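Local coordinates for protein excinuclease ABC, subunit A. (Deinococcus radiodurans, PDB 2VF7) that binds DNA, zinc and ATP, hydrolyses ATP as a UvrA-family ABC protein, and probably takes part in recognising damaged DNA for excision repair, at residues I464-P469 with K474-S479. The protein carries 1 engineered substitution. Numbering follows the deposited sequence.
Sequences ILYSGP and KHVPES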
# COMPACT_ATOMS: atom_id res chain seq x y z
N ILE A 464 19.46 7.79 29.06
CA ILE A 464 18.37 7.27 29.89
C ILE A 464 18.75 7.54 31.31
O ILE A 464 19.75 7.04 31.79
CB ILE A 464 18.13 5.72 29.67
CG1 ILE A 464 17.87 5.38 28.19
CG2 ILE A 464 17.02 5.18 30.57
CD1 ILE A 464 16.81 6.22 27.52
N LEU A 465 17.95 8.37 31.97
CA LEU A 465 18.21 8.68 33.36
C LEU A 465 17.59 7.62 34.26
O LEU A 465 18.14 7.26 35.31
CB LEU A 465 17.65 10.06 33.71
CG LEU A 465 18.02 11.20 32.76
CD1 LEU A 465 17.69 12.53 33.40
CD2 LEU A 465 19.49 11.15 32.33
N TYR A 466 16.45 7.10 33.82
CA TYR A 466 15.67 6.16 34.60
C TYR A 466 14.76 5.32 33.71
O TYR A 466 14.19 5.82 32.77
CB TYR A 466 14.84 6.92 35.66
CG TYR A 466 14.05 6.03 36.60
CD1 TYR A 466 14.71 5.21 37.51
CD2 TYR A 466 12.64 6.01 36.57
CE1 TYR A 466 14.01 4.39 38.35
CE2 TYR A 466 11.93 5.19 37.41
CZ TYR A 466 12.62 4.38 38.31
OH TYR A 466 11.96 3.54 39.18
N SER A 467 14.67 4.02 33.99
CA SER A 467 13.60 3.18 33.47
C SER A 467 13.05 2.33 34.62
O SER A 467 13.72 1.42 35.09
CB SER A 467 14.11 2.31 32.31
OG SER A 467 13.07 1.57 31.68
N GLY A 468 11.86 2.66 35.10
CA GLY A 468 11.21 1.91 36.18
C GLY A 468 9.90 2.59 36.57
O GLY A 468 9.54 3.60 35.97
N PRO A 469 9.18 2.03 37.56
CA PRO A 469 7.99 2.68 38.13
C PRO A 469 8.29 4.12 38.56
O PRO A 469 9.41 4.41 38.98
CB PRO A 469 7.69 1.83 39.38
CG PRO A 469 8.27 0.50 39.08
CD PRO A 469 9.47 0.74 38.22
N LYS A 474 12.52 9.16 42.41
CA LYS A 474 12.79 9.91 43.62
C LYS A 474 14.24 9.73 44.08
O LYS A 474 14.72 10.46 44.96
CB LYS A 474 11.77 9.47 44.68
CG LYS A 474 11.91 10.04 46.07
CD LYS A 474 10.56 10.05 46.81
CE LYS A 474 9.70 8.80 46.55
NZ LYS A 474 8.29 9.03 46.99
N HIS A 475 14.95 8.77 43.48
CA HIS A 475 16.34 8.49 43.84
C HIS A 475 17.36 8.88 42.76
O HIS A 475 18.54 8.54 42.86
CB HIS A 475 16.50 7.01 44.19
CG HIS A 475 15.63 6.55 45.33
ND1 HIS A 475 14.62 5.62 45.16
CD2 HIS A 475 15.63 6.88 46.64
CE1 HIS A 475 14.04 5.41 46.33
NE2 HIS A 475 14.63 6.16 47.24
N VAL A 476 16.91 9.57 41.72
CA VAL A 476 17.82 10.07 40.66
C VAL A 476 17.72 11.60 40.53
O VAL A 476 16.72 12.14 40.03
CB VAL A 476 17.72 9.24 39.31
CG1 VAL A 476 16.54 8.27 39.32
CG2 VAL A 476 17.73 10.12 38.05
N PRO A 477 18.74 12.32 41.06
CA PRO A 477 18.75 13.77 41.27
C PRO A 477 19.09 14.61 40.04
O PRO A 477 18.87 15.82 40.04
CB PRO A 477 19.81 13.95 42.36
CG PRO A 477 20.28 12.55 42.73
CD PRO A 477 20.00 11.72 41.53
N GLU A 478 19.61 13.97 39.00
CA GLU A 478 19.88 14.61 37.70
C GLU A 478 18.58 14.80 36.90
O GLU A 478 18.56 15.50 35.88
CB GLU A 478 20.92 13.80 36.90
CG GLU A 478 20.46 12.38 36.49
CD GLU A 478 21.61 11.40 36.23
OE1 GLU A 478 22.79 11.77 36.46
OE2 GLU A 478 21.33 10.24 35.81
N SER A 479 17.50 14.19 37.37
CA SER A 479 16.21 14.23 36.68
C SER A 479 15.35 15.44 37.06
O SER A 479 14.94 15.59 38.23
CB SER A 479 15.46 12.92 36.92
OG SER A 479 14.06 13.10 36.75
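Leu465 and Ser479 bring the backbones nearest, their CA atoms 6.8 Å apart, where a bulged outer strand of the sheet whose strand 38-42 leads into the first P-loop meets the type I turn Val476–Ser479. At this classic bulge Leu465 and Tyr466 both face Asp452 of the neighbouring antiparallel strand, and both side chains point toward the turn. Leu465 makes the largest share of the contact: its CD1 rests 4.0 Å from Ser479 CA, beside the Glu478 carbonyl. Val476 spans the two bulge residues, CG2 near Leu465 O and CG1 4.0 Å from Tyr466 CD1, approaching the ring obliquely. The Tyr466 ring runs along its own strand because chi1 (-176°) turns CG away from the backbone N; Gly468 N lies over one face, toward the rim, and OH donates 2.7 Å to Pro469 O, in the carbonyl plane on a lone pair. A leucine at Tyr466 would probably leave Pro469 O without this donor and Val476 CG1 with less to pack on. Ser479 OG also bonds Gly482 N, as N-cap of helix 480-487. The direct contact is van der Waals packing; the polar tie is indirect, through Asp452, whose backbone pairs with the bulge and whose OD1 bonds Ser479 OG.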